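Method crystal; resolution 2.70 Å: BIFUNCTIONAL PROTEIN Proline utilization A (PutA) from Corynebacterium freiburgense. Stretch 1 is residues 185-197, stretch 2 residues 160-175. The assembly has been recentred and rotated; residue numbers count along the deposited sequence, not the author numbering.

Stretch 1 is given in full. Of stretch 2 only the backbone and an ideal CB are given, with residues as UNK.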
# COMPACT_ATOMS: atom_id res chain seq x y z
N TYR A 185 23.45 28.78 -8.98
CA TYR A 185 22.97 27.87 -7.94
C TYR A 185 21.80 27.08 -8.50
O TYR A 185 20.76 27.67 -8.84
CB TYR A 185 22.57 28.69 -6.73
CG TYR A 185 22.22 27.97 -5.46
CD1 TYR A 185 21.33 26.89 -5.45
CD2 TYR A 185 22.70 28.43 -4.25
CE1 TYR A 185 20.98 26.25 -4.25
CE2 TYR A 185 22.35 27.82 -3.06
CZ TYR A 185 21.49 26.73 -3.06
OH TYR A 185 21.16 26.14 -1.86
N VAL A 186 21.95 25.77 -8.60
CA VAL A 186 20.84 24.90 -8.96
C VAL A 186 20.63 23.92 -7.82
O VAL A 186 21.58 23.53 -7.13
CB VAL A 186 21.07 24.16 -10.30
CG1 VAL A 186 21.23 25.15 -11.43
CG2 VAL A 186 22.27 23.22 -10.20
N SER A 187 19.40 23.49 -7.64
CA SER A 187 19.15 22.46 -6.65
C SER A 187 18.22 21.43 -7.28
O SER A 187 17.38 21.76 -8.11
CB SER A 187 18.61 23.03 -5.30
OG SER A 187 17.53 23.94 -5.43
N ILE A 188 18.45 20.16 -6.94
CA ILE A 188 17.76 19.02 -7.53
C ILE A 188 17.64 17.92 -6.47
O ILE A 188 18.39 17.89 -5.49
CB ILE A 188 18.53 18.53 -8.79
CG1 ILE A 188 17.71 17.51 -9.60
CG2 ILE A 188 19.92 18.01 -8.42
CD1 ILE A 188 18.38 17.05 -10.85
N LYS A 189 16.68 17.00 -6.67
CA LYS A 189 16.43 15.89 -5.75
C LYS A 189 16.83 14.56 -6.37
O LYS A 189 16.59 14.32 -7.56
CB LYS A 189 14.95 15.76 -5.36
CG LYS A 189 14.36 16.94 -4.67
CD LYS A 189 13.05 16.57 -4.00
CE LYS A 189 11.85 16.56 -4.91
NZ LYS A 189 10.60 16.52 -4.03
N ALA A 190 17.31 13.65 -5.52
CA ALA A 190 17.62 12.29 -5.93
C ALA A 190 16.46 11.65 -6.67
O ALA A 190 16.66 10.99 -7.70
CB ALA A 190 17.98 11.44 -4.71
N THR A 191 15.24 11.84 -6.17
CA THR A 191 14.13 11.19 -6.84
C THR A 191 13.78 11.85 -8.16
O THR A 191 12.98 11.29 -8.91
CB THR A 191 12.90 11.20 -5.96
OG1 THR A 191 12.42 12.54 -5.85
CG2 THR A 191 13.28 10.73 -4.63
N SER A 192 14.34 13.01 -8.47
CA SER A 192 14.23 13.53 -9.82
C SER A 192 15.29 12.96 -10.75
O SER A 192 15.12 13.00 -11.97
CB SER A 192 14.34 15.05 -9.83
OG SER A 192 13.38 15.66 -9.00
N VAL A 193 16.37 12.41 -10.18
CA VAL A 193 17.47 11.88 -10.99
C VAL A 193 17.29 10.38 -11.26
O VAL A 193 17.67 9.89 -12.33
CB VAL A 193 18.81 12.20 -10.32
CG1 VAL A 193 19.95 11.50 -11.01
CG2 VAL A 193 19.04 13.69 -10.33
N VAL A 194 16.70 9.66 -10.32
CA VAL A 194 16.34 8.26 -10.47
C VAL A 194 14.84 8.12 -10.18
O VAL A 194 14.39 8.42 -9.07
CB VAL A 194 17.16 7.36 -9.52
CG1 VAL A 194 16.65 5.93 -9.56
CG2 VAL A 194 18.61 7.40 -9.90
N ALA A 195 14.07 7.70 -11.18
CA ALA A 195 12.67 7.48 -10.87
C ALA A 195 12.51 6.13 -10.20
O ALA A 195 13.35 5.24 -10.36
CB ALA A 195 11.82 7.53 -12.13
N GLN A 196 11.41 5.99 -9.44
CA GLN A 196 11.07 4.75 -8.73
C GLN A 196 12.19 4.28 -7.82
O GLN A 196 12.53 3.10 -7.77
CB GLN A 196 10.68 3.65 -9.72
CG GLN A 196 9.40 3.92 -10.52
CD GLN A 196 9.14 2.92 -11.65
OE1 GLN A 196 9.75 1.85 -11.71
NE2 GLN A 196 8.21 3.26 -12.53
N LEU A 197 12.81 5.22 -7.10
CA LEU A 197 13.88 4.90 -6.16
C LEU A 197 13.51 3.74 -5.24
O LEU A 197 12.62 3.87 -4.39
CB LEU A 197 14.25 6.15 -5.36
CG LEU A 197 15.71 6.34 -4.93
CD1 LEU A 197 16.68 5.96 -6.04
CD2 LEU A 197 15.91 7.80 -4.50
N UNK A 160 5.50 14.63 -12.98
CA UNK A 160 5.88 13.68 -11.95
C UNK A 160 6.93 12.71 -12.49
O UNK A 160 6.82 12.24 -13.62
CB UNK A 160 4.65 12.92 -11.44
N UNK A 161 7.96 12.45 -11.70
CA UNK A 161 9.07 11.62 -12.13
C UNK A 161 8.72 10.17 -11.77
O UNK A 161 9.13 9.65 -10.73
CB UNK A 161 10.38 12.06 -11.48
N UNK A 162 7.97 9.52 -12.67
CA UNK A 162 7.57 8.13 -12.53
C UNK A 162 8.43 7.16 -13.34
O UNK A 162 8.42 5.97 -13.04
CB UNK A 162 6.11 7.98 -12.95
N UNK A 163 9.20 7.65 -14.33
CA UNK A 163 10.01 6.77 -15.15
C UNK A 163 11.38 7.36 -15.45
O UNK A 163 11.66 8.51 -15.15
CB UNK A 163 9.28 6.46 -16.46
N UNK A 164 12.23 6.54 -16.07
CA UNK A 164 13.57 7.02 -16.41
C UNK A 164 13.54 8.11 -17.47
O UNK A 164 14.48 8.91 -17.56
CB UNK A 164 14.44 5.86 -16.89
N UNK A 165 12.50 8.15 -18.30
CA UNK A 165 12.36 9.16 -19.33
C UNK A 165 12.29 10.55 -18.74
O UNK A 165 13.09 11.42 -19.09
CB UNK A 165 11.12 8.89 -20.18
N UNK A 166 11.32 10.79 -17.87
CA UNK A 166 11.22 12.09 -17.24
C UNK A 166 12.38 12.35 -16.29
O UNK A 166 12.78 13.50 -16.11
CB UNK A 166 9.89 12.21 -16.49
N UNK A 167 12.94 11.31 -15.68
CA UNK A 167 14.09 11.52 -14.80
C UNK A 167 15.28 12.06 -15.57
O UNK A 167 16.03 12.91 -15.08
CB UNK A 167 14.47 10.22 -14.10
N UNK A 168 15.49 11.55 -16.79
CA UNK A 168 16.55 12.08 -17.61
C UNK A 168 16.27 13.53 -17.99
O UNK A 168 17.21 14.32 -18.18
CB UNK A 168 16.73 11.22 -18.86
N UNK A 169 14.99 13.88 -18.12
CA UNK A 169 14.61 15.25 -18.44
C UNK A 169 15.03 16.22 -17.36
O UNK A 169 15.71 17.22 -17.66
CB UNK A 169 13.10 15.34 -18.66
N UNK A 170 14.65 15.95 -16.10
CA UNK A 170 15.05 16.83 -15.00
C UNK A 170 16.56 17.02 -14.98
O UNK A 170 17.04 18.15 -14.86
CB UNK A 170 14.57 16.27 -13.66
N UNK A 171 17.31 15.93 -15.15
CA UNK A 171 18.76 15.99 -15.06
C UNK A 171 19.35 16.77 -16.23
O UNK A 171 20.09 17.74 -16.04
CB UNK A 171 19.35 14.58 -15.01
N UNK A 172 19.03 16.37 -17.46
CA UNK A 172 19.67 17.02 -18.59
C UNK A 172 19.29 18.49 -18.65
O UNK A 172 20.11 19.34 -19.02
CB UNK A 172 19.29 16.32 -19.90
N UNK A 173 18.04 18.81 -18.28
CA UNK A 173 17.60 20.20 -18.33
C UNK A 173 18.23 21.03 -17.21
O UNK A 173 18.49 22.23 -17.41
CB UNK A 173 16.07 20.27 -18.24
N UNK A 174 18.48 20.42 -16.04
CA UNK A 174 19.23 21.09 -14.99
C UNK A 174 20.67 21.31 -15.41
O UNK A 174 21.26 22.36 -15.15
CB UNK A 174 19.18 20.28 -13.69
N UNK A 175 21.24 20.32 -16.11
CA UNK A 175 22.57 20.47 -16.68
C UNK A 175 22.63 21.65 -17.63
O UNK A 175 23.61 22.40 -17.63
CB UNK A 175 22.99 19.19 -17.41

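Helix 164-175 runs nearly antiparallel to strand 185-189, at 170°, with their axes 9.9 Å apart at closest, and the chain beyond the strand curls past the helix's first turn. Its rules can be read position by position.

Position 160 has nothing of stretch 1 within reach, so this contact sets no demand; it is Ala160. At 161 the CA-to-CB bond points toward stretch 1, and the ideal CB lies 3.7 Å from Thr191 O and 4.8 Å from Ala195 CB. A compact apolar group suits such a site, though a small polar one could also be imagined beside the carbonyl. The residue is Val161, whose CG1 sits 3.7 Å from Ala195 CB and 3.5 Å from Thr191 O.

Position 162 points away, and its side chain is loosely specified; what matters is its carbonyl, which faces the amide of Gln196. The residue is Leu162. Gln196 NE2 donates a weak hydrogen bond to Leu162 O, 2.8 Å long but bent to 127° at the hydrogen.

Position 163 precedes the helix, with phi/psi of -140/172. Ser, Thr, Asp, Asn or Gly would be familiar choices for an N-cap. Gly163 is found; Gly163 O lies 3.2 Å from Ala195 CB, so the methyl packs on backbone here, and Gly163 CA is 5.1 Å from Ala195 CA.

Position 164 points sideways and has no atom of stretch 1 near its ideal CB, so polar residues common in a first helical turn fit well. Asp164 bends its end nearer to stretch 1, yet its carboxylate oxygens find hydrogen bonds elsewhere in the structure. Position 165 points away and is free as far as this contact goes: Gly165. Position 166 points sideways without contact; Glu166 instead reaches along its own helix.

Position 167 is the tightest. Its ideal CB lies 3.6 Å from Ser192 O, 3.7 Å from Val193 O and 3.9 Å from Ala195 N, which favors a small residue, Ala, Gly or perhaps Ser. Ala167 lets the backbones close to 5.1 Å between its CA and Val193 CA. Its CA also makes a CA-H...O contact to Ser192 O at 3.4 Å.

Positions 168 and 169 contribute nothing across the interface: Asn168 points away, and Asn169 ND2 bonds to Glu166 OE1 at 3.3 Å.

Position 170 points toward Ser192, with Ser192 O 3.7 Å from the ideal CB; a long, flexible polar chain could reach past it. Arg170 does so, placing NH1 3.5 Å from Ser192 OG, a contact rather than a hydrogen bond. Within the helix, Arg170 NE forms a long salt bridge with Glu166 OE2 at 3.6 Å.

Position 171 points sideways, with Val193 CG2 4.8 Å and Ile188 CD1 4.9 Å from its ideal CB, and invites an aliphatic chain. Leu171 CD1 meets Val193 CG2 at 4.5 Å.

Positions 172 and 173 are out of reach: Thr172 and Arg173.

Position 174 points toward stretch 1, and its ideal CB lies 4.4 Å from Ile188 CD1, so Val, Ile, Ala or Thr would suit. Thr174 CG2 touches Val186 CG2 at 4.0 Å, and Thr174 OG1 lies 4.0 Å from Ile188 CD1 and also donates to Arg170 O at 2.8 Å.

Position 175 points away: Met175.

Stretch 2 (160-175) AVLGDGEANNRLTRTM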
# COMPACT_ATOMS: atom_id res chain seq x y z
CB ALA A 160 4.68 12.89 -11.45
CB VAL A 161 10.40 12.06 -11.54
CG1 VAL A 161 11.54 11.25 -12.14
CG2 VAL A 161 10.62 13.54 -11.78
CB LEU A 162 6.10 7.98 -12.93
CG LEU A 162 5.24 8.91 -12.07
CD1 LEU A 162 3.76 8.90 -12.43
CD2 LEU A 162 5.41 8.58 -10.61
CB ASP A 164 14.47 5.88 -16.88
CG ASP A 164 14.96 5.00 -15.73
OD1 ASP A 164 15.17 5.50 -14.58
OD2 ASP A 164 15.14 3.79 -16.01
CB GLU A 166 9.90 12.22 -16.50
CG GLU A 166 9.68 13.58 -15.86
CD GLU A 166 9.68 14.75 -16.83
OE1 GLU A 166 9.32 14.57 -18.03
OE2 GLU A 166 10.00 15.86 -16.33
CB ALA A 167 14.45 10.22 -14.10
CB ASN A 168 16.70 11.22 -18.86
CG ASN A 168 17.77 11.75 -19.78
OD1 ASN A 168 17.48 12.29 -20.85
ND2 ASN A 168 19.00 11.66 -19.33
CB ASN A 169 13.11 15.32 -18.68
CG ASN A 169 12.77 15.09 -20.11
OD1 ASN A 169 13.65 14.82 -20.93
ND2 ASN A 169 11.49 15.19 -20.43
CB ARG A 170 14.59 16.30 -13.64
CG ARG A 170 13.12 16.15 -13.53
CD ARG A 170 12.50 17.49 -13.41
NE ARG A 170 11.09 17.31 -13.17
CZ ARG A 170 10.58 17.47 -11.98
NH1 ARG A 170 11.39 17.82 -10.99
NH2 ARG A 170 9.28 17.28 -11.77
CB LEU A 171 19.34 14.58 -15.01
CG LEU A 171 20.86 14.49 -15.02
CD1 LEU A 171 21.45 15.19 -13.81
CD2 LEU A 171 21.36 13.06 -15.10
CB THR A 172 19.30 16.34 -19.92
OG1 THR A 172 17.88 16.36 -20.08
CG2 THR A 172 19.80 14.89 -20.01
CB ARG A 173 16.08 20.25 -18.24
CG ARG A 173 15.37 19.70 -19.45
CD ARG A 173 13.85 19.77 -19.32
NE ARG A 173 13.23 19.19 -20.52
CZ ARG A 173 12.01 18.68 -20.58
NH1 ARG A 173 11.24 18.67 -19.49
NH2 ARG A 173 11.56 18.17 -21.72
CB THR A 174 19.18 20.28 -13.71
OG1 THR A 174 17.85 20.29 -13.19
CG2 THR A 174 20.13 20.88 -12.65
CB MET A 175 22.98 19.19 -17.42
CG MET A 175 23.29 18.02 -16.52
SD MET A 175 23.67 16.52 -17.44
CE MET A 175 25.19 16.92 -18.27
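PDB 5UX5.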